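RNA-dependent RNA Polymerase (Bombyx mori cytoplasmic polyhedrosis virus, PDB 6TZ0) catalyses RNA-templated RNA synthesis, making plus strands in fully conservative transcription and complementary minus strands in replication of the double-stranded RNA genome. Local coordinates at residues L1071-Y1083 against Y1130-L1143. Residues are numbered along the deposited sequence; the frame is centred on the assembly and turned at random.
Sequences LLRLDVASIRGNY and YYSLYGNVEYHYVL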
loop_
_atom_site.group_PDB
_atom_site.type_symbol
_atom_site.label_atom_id
_atom_site.label_comp_id
_atom_site.label_asym_id
_atom_site.label_seq_id
_atom_site.Cartn_x
_atom_site.Cartn_y
_atom_site.Cartn_z
ATOM N N LEU A 1071 5.973 -8.170 37.044
ATOM C CA LEU A 1071 6.510 -8.684 38.300
ATOM C C LEU A 1071 7.501 -9.811 38.039
ATOM O O LEU A 1071 8.688 -9.705 38.370
ATOM C CB LEU A 1071 5.358 -9.145 39.200
ATOM C CG LEU A 1071 5.513 -9.393 40.711
ATOM C CD1 LEU A 1071 6.114 -10.751 41.072
ATOM C CD2 LEU A 1071 6.318 -8.270 41.342
ATOM N N LEU A 1072 7.030 -10.898 37.437
ATOM C CA LEU A 1072 7.890 -11.950 36.916
ATOM C C LEU A 1072 7.762 -11.936 35.402
ATOM O O LEU A 1072 6.671 -12.163 34.868
ATOM C CB LEU A 1072 7.512 -13.317 37.479
ATOM C CG LEU A 1072 7.730 -13.531 38.974
ATOM C CD1 LEU A 1072 7.207 -14.890 39.389
ATOM C CD2 LEU A 1072 9.201 -13.388 39.318
ATOM N N ARG A 1073 8.860 -11.642 34.717
ATOM C CA ARG A 1073 8.855 -11.553 33.263
ATOM C C ARG A 1073 9.749 -12.602 32.627
ATOM O O ARG A 1073 9.369 -13.206 31.620
ATOM C CB ARG A 1073 9.283 -10.144 32.822
ATOM C CG ARG A 1073 9.304 -9.934 31.320
ATOM C CD ARG A 1073 7.912 -10.108 30.742
ATOM N NE ARG A 1073 6.982 -9.087 31.217
ATOM C CZ ARG A 1073 5.661 -9.166 31.101
ATOM N NH1 ARG A 1073 4.892 -8.191 31.560
ATOM N NH2 ARG A 1073 5.105 -10.226 30.532
ATOM N N LEU A 1074 10.920 -12.854 33.205
ATOM C CA LEU A 1074 11.827 -13.840 32.635
ATOM C C LEU A 1074 11.342 -15.256 32.929
ATOM O O LEU A 1074 11.323 -16.118 32.042
ATOM C CB LEU A 1074 13.236 -13.600 33.181
ATOM C CG LEU A 1074 14.476 -14.197 32.518
ATOM C CD1 LEU A 1074 15.636 -13.243 32.721
ATOM C CD2 LEU A 1074 14.827 -15.549 33.090
ATOM N N ASP A 1075 10.898 -15.498 34.164
ATOM C CA ASP A 1075 10.576 -16.856 34.591
ATOM C C ASP A 1075 9.206 -17.291 34.077
ATOM O O ASP A 1075 8.950 -18.488 33.902
ATOM C CB ASP A 1075 10.649 -16.941 36.117
ATOM C CG ASP A 1075 10.621 -18.364 36.626
ATOM O OD1 ASP A 1075 11.632 -19.077 36.459
ATOM O OD2 ASP A 1075 9.599 -18.769 37.210
ATOM N N VAL A 1076 8.306 -16.334 33.834
ATOM C CA VAL A 1076 7.016 -16.664 33.230
ATOM C C VAL A 1076 7.190 -16.971 31.753
ATOM O O VAL A 1076 6.836 -18.055 31.274
ATOM C CB VAL A 1076 6.008 -15.518 33.426
ATOM C CG1 VAL A 1076 4.729 -15.819 32.670
ATOM C CG2 VAL A 1076 5.709 -15.310 34.876
ATOM N N ALA A 1077 7.767 -16.018 31.016
ATOM C CA ALA A 1077 7.852 -16.124 29.567
ATOM C C ALA A 1077 8.869 -17.169 29.140
ATOM O O ALA A 1077 8.866 -17.596 27.984
ATOM C CB ALA A 1077 8.196 -14.766 28.960
ATOM N N SER A 1078 9.742 -17.592 30.054
ATOM C CA SER A 1078 10.651 -18.690 29.758
ATOM C C SER A 1078 9.893 -19.997 29.591
ATOM O O SER A 1078 9.941 -20.629 28.532
ATOM C CB SER A 1078 11.680 -18.822 30.870
ATOM O OG SER A 1078 11.065 -19.262 32.066
ATOM N N ILE A 1079 9.169 -20.413 30.630
ATOM C CA ILE A 1079 8.463 -21.680 30.545
ATOM C C ILE A 1079 7.222 -21.555 29.675
ATOM O O ILE A 1079 6.687 -22.569 29.217
ATOM C CB ILE A 1079 8.158 -22.215 31.961
ATOM C CG1 ILE A 1079 7.220 -21.304 32.752
ATOM C CG2 ILE A 1079 9.443 -22.406 32.746
ATOM C CD1 ILE A 1079 5.796 -21.795 32.806
ATOM N N ARG A 1080 6.751 -20.336 29.411
ATOM C CA ARG A 1080 5.697 -20.175 28.414
ATOM C C ARG A 1080 6.283 -20.168 27.004
ATOM O O ARG A 1080 6.032 -21.077 26.208
ATOM C CB ARG A 1080 4.908 -18.892 28.698
ATOM C CG ARG A 1080 3.768 -18.594 27.733
ATOM C CD ARG A 1080 4.083 -17.493 26.741
ATOM N NE ARG A 1080 2.917 -17.158 25.929
ATOM C CZ ARG A 1080 1.993 -16.276 26.289
ATOM N NH1 ARG A 1080 2.101 -15.640 27.447
ATOM N NH2 ARG A 1080 0.961 -16.027 25.493
ATOM N N GLY A 1081 7.074 -19.151 26.686
ATOM C CA GLY A 1081 7.570 -18.981 25.335
ATOM C C GLY A 1081 9.075 -18.928 25.186
ATOM O O GLY A 1081 9.779 -19.938 25.292
ATOM N N ASN A 1082 9.563 -17.716 24.947
ATOM C CA ASN A 1082 10.918 -17.421 24.520
ATOM C C ASN A 1082 11.796 -16.985 25.694
ATOM O O ASN A 1082 11.375 -16.966 26.848
ATOM C CB ASN A 1082 10.860 -16.354 23.423
ATOM C CG ASN A 1082 10.002 -15.162 23.810
ATOM O OD1 ASN A 1082 9.533 -15.055 24.943
ATOM N ND2 ASN A 1082 9.770 -14.273 22.855
ATOM N N TYR A 1083 13.047 -16.639 25.393
ATOM C CA TYR A 1083 13.866 -15.972 26.398
ATOM C C TYR A 1083 13.586 -14.474 26.390
ATOM O O TYR A 1083 13.081 -13.922 27.372
ATOM C CB TYR A 1083 15.348 -16.266 26.158
ATOM C CG TYR A 1083 16.246 -15.789 27.278
ATOM C CD1 TYR A 1083 16.259 -16.446 28.504
ATOM C CD2 TYR A 1083 17.087 -14.695 27.111
ATOM C CE1 TYR A 1083 17.071 -16.019 29.532
ATOM C CE2 TYR A 1083 17.903 -14.263 28.137
ATOM C CZ TYR A 1083 17.889 -14.931 29.342
ATOM O OH TYR A 1083 18.698 -14.508 30.368
ATOM N N TYR A 1130 20.143 -20.125 30.738
ATOM C CA TYR A 1130 18.882 -20.299 31.440
ATOM C C TYR A 1130 18.144 -21.548 30.977
ATOM O O TYR A 1130 17.263 -22.040 31.683
ATOM C CB TYR A 1130 17.997 -19.069 31.260
ATOM C CG TYR A 1130 16.862 -19.027 32.250
ATOM C CD1 TYR A 1130 17.092 -18.660 33.569
ATOM C CD2 TYR A 1130 15.575 -19.371 31.882
ATOM C CE1 TYR A 1130 16.065 -18.628 34.489
ATOM C CE2 TYR A 1130 14.550 -19.347 32.796
ATOM C CZ TYR A 1130 14.794 -18.970 34.091
ATOM O OH TYR A 1130 13.755 -18.941 34.990
ATOM N N TYR A 1131 18.467 -22.075 29.800
ATOM C CA TYR A 1131 17.857 -23.347 29.439
ATOM C C TYR A 1131 18.578 -24.522 30.088
ATOM O O TYR A 1131 17.944 -25.540 30.386
ATOM C CB TYR A 1131 17.828 -23.515 27.924
ATOM C CG TYR A 1131 17.043 -24.720 27.454
ATOM C CD1 TYR A 1131 15.653 -24.707 27.457
ATOM C CD2 TYR A 1131 17.688 -25.863 27.005
ATOM C CE1 TYR A 1131 14.928 -25.794 27.024
ATOM C CE2 TYR A 1131 16.969 -26.960 26.571
ATOM C CZ TYR A 1131 15.588 -26.917 26.586
ATOM O OH TYR A 1131 14.866 -28.004 26.157
ATOM N N SER A 1132 19.891 -24.402 30.316
ATOM C CA SER A 1132 20.640 -25.507 30.910
ATOM C C SER A 1132 20.308 -25.682 32.388
ATOM O O SER A 1132 20.386 -26.797 32.917
ATOM C CB SER A 1132 22.138 -25.292 30.719
ATOM O OG SER A 1132 22.583 -24.153 31.431
ATOM N N LEU A 1133 19.943 -24.601 33.073
ATOM C CA LEU A 1133 19.524 -24.649 34.472
ATOM C C LEU A 1133 18.065 -24.227 34.551
ATOM O O LEU A 1133 17.739 -23.082 34.226
ATOM C CB LEU A 1133 20.383 -23.740 35.347
ATOM C CG LEU A 1133 21.842 -24.118 35.561
ATOM C CD1 LEU A 1133 22.530 -23.040 36.370
ATOM C CD2 LEU A 1133 21.943 -25.469 36.246
ATOM N N TYR A 1134 17.209 -25.145 35.013
ATOM C CA TYR A 1134 15.765 -24.928 35.194
ATOM C C TYR A 1134 15.074 -24.564 33.879
ATOM O O TYR A 1134 14.372 -23.557 33.789
ATOM C CB TYR A 1134 15.465 -23.876 36.269
ATOM C CG TYR A 1134 15.952 -24.254 37.645
ATOM C CD1 TYR A 1134 15.269 -25.193 38.412
ATOM C CD2 TYR A 1134 17.086 -23.659 38.187
ATOM C CE1 TYR A 1134 15.710 -25.542 39.675
ATOM C CE2 TYR A 1134 17.535 -24.001 39.453
ATOM C CZ TYR A 1134 16.842 -24.942 40.190
ATOM O OH TYR A 1134 17.285 -25.281 41.448
ATOM N N GLY A 1135 15.286 -25.381 32.855
ATOM C CA GLY A 1135 14.564 -25.299 31.609
ATOM C C GLY A 1135 13.753 -26.530 31.297
ATOM O O GLY A 1135 13.267 -26.669 30.171
ATOM N N ASN A 1136 13.591 -27.435 32.265
ATOM C CA ASN A 1136 12.941 -28.709 31.985
ATOM C C ASN A 1136 11.421 -28.583 31.966
ATOM O O ASN A 1136 10.754 -29.234 31.156
ATOM C CB ASN A 1136 13.412 -29.769 32.984
ATOM C CG ASN A 1136 13.261 -29.336 34.434
ATOM O OD1 ASN A 1136 12.729 -28.271 34.733
ATOM N ND2 ASN A 1136 13.739 -30.172 35.344
ATOM N N VAL A 1137 10.849 -27.759 32.838
ATOM C CA VAL A 1137 9.405 -27.554 32.789
ATOM C C VAL A 1137 9.093 -26.439 31.800
ATOM O O VAL A 1137 9.875 -25.495 31.626
ATOM C CB VAL A 1137 8.827 -27.269 34.190
ATOM C CG1 VAL A 1137 9.100 -28.432 35.128
ATOM C CG2 VAL A 1137 9.366 -25.993 34.770
ATOM N N GLU A 1138 7.961 -26.573 31.116
ATOM C CA GLU A 1138 7.527 -25.638 30.087
ATOM C C GLU A 1138 6.046 -25.881 29.844
ATOM O O GLU A 1138 5.561 -27.000 30.022
ATOM C CB GLU A 1138 8.342 -25.801 28.796
ATOM C CG GLU A 1138 8.221 -27.165 28.140
ATOM C CD GLU A 1138 9.143 -27.325 26.950
ATOM O OE1 GLU A 1138 9.913 -26.383 26.660
ATOM O OE2 GLU A 1138 9.093 -28.392 26.303
ATOM N N TYR A 1139 5.322 -24.829 29.467
ATOM C CA TYR A 1139 3.887 -25.086 29.490
ATOM C C TYR A 1139 3.153 -24.706 28.206
ATOM O O TYR A 1139 2.211 -25.411 27.833
ATOM C CB TYR A 1139 3.274 -24.382 30.694
ATOM C CG TYR A 1139 1.949 -24.973 31.054
ATOM C CD1 TYR A 1139 1.883 -26.257 31.562
ATOM C CD2 TYR A 1139 0.770 -24.261 30.900
ATOM C CE1 TYR A 1139 0.692 -26.825 31.888
ATOM C CE2 TYR A 1139 -0.434 -24.822 31.237
ATOM C CZ TYR A 1139 -0.466 -26.107 31.728
ATOM O OH TYR A 1139 -1.657 -26.680 32.067
ATOM N N HIS A 1140 3.556 -23.619 27.535
ATOM C CA HIS A 1140 3.178 -23.290 26.152
ATOM C C HIS A 1140 1.667 -23.091 25.971
ATOM O O HIS A 1140 0.967 -23.910 25.377
ATOM C CB HIS A 1140 3.686 -24.351 25.167
ATOM C CG HIS A 1140 5.173 -24.383 25.019
ATOM N ND1 HIS A 1140 5.985 -25.144 25.829
ATOM C CD2 HIS A 1140 5.995 -23.760 24.142
ATOM C CE1 HIS A 1140 7.244 -24.984 25.463
ATOM N NE2 HIS A 1140 7.278 -24.148 24.442
ATOM N N TYR A 1141 1.170 -21.991 26.521
ATOM C CA TYR A 1141 -0.171 -21.530 26.189
ATOM C C TYR A 1141 -0.110 -20.365 25.204
ATOM O O TYR A 1141 0.929 -19.729 25.025
ATOM C CB TYR A 1141 -0.944 -21.128 27.447
ATOM C CG TYR A 1141 -0.364 -19.970 28.235
ATOM C CD1 TYR A 1141 0.589 -20.183 29.219
ATOM C CD2 TYR A 1141 -0.802 -18.672 28.024
ATOM C CE1 TYR A 1141 1.100 -19.134 29.945
ATOM C CE2 TYR A 1141 -0.296 -17.623 28.746
ATOM C CZ TYR A 1141 0.658 -17.859 29.703
ATOM O OH TYR A 1141 1.172 -16.820 30.431
ATOM N N VAL A 1142 -1.246 -20.097 24.554
ATOM C CA VAL A 1142 -1.373 -19.023 23.569
ATOM C C VAL A 1142 -2.660 -18.255 23.848
ATOM O O VAL A 1142 -3.745 -18.846 23.858
ATOM C CB VAL A 1142 -1.380 -19.549 22.120
ATOM C CG1 VAL A 1142 -1.671 -18.428 21.152
ATOM C CG2 VAL A 1142 -0.058 -20.193 21.747
ATOM N N LEU A 1143 -2.542 -16.945 24.068
ATOM C CA LEU A 1143 -3.671 -16.018 24.041
ATOM C C LEU A 1143 -3.467 -15.007 22.917
ATOM O O LEU A 1143 -2.542 -15.121 22.112
ATOM C CB LEU A 1143 -3.859 -15.282 25.371
ATOM C CG LEU A 1143 -4.617 -15.950 26.523
ATOM C CD1 LEU A 1143 -5.928 -16.541 26.037
ATOM C CD2 LEU A 1143 -3.804 -16.960 27.258
#
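Arg1080 lies across one face of the Tyr1141 ring. Its CG makes a CH-pi contact, 3.8 Å from the ring centroid. The guanidinium follows as an off-centre cation-pi partner, its CZ 4.2 Å from that centroid and the two planes 40° apart. A bend at chi2 (-104°) turns the chain along the ring, so aliphatic and charged parts share one face. Tyr1141 also touches Ile1180 of helix 1174-1188.

At Tyr1130, in the last turn of helix 1118-1132, Leu1074 CD2 sits over the centre of the ring, 3.6 Å from its centroid. Ser1078 CB approaches the same ring obliquely at CE2. Tyr1083 CE1 packs against Tyr1130 CB.

Between these two sites, Tyr1139 N donates to Ile1079 O (2.7 Å, 160° at the hydrogen). The side chain of Ile1079 lies beside Val1137, pointing the same way. The Arg1080 carbonyl oxygen stands over one face of the His1140 ring.

The contact joins helix 1074-1080 of the C-terminal region to the end of helix 1118-1132 and the chain leading into strand 1141-1142, away from the annotated sites. With one backbone hydrogen bond between the segments, the fit probably depends more on shape than on polar pairing.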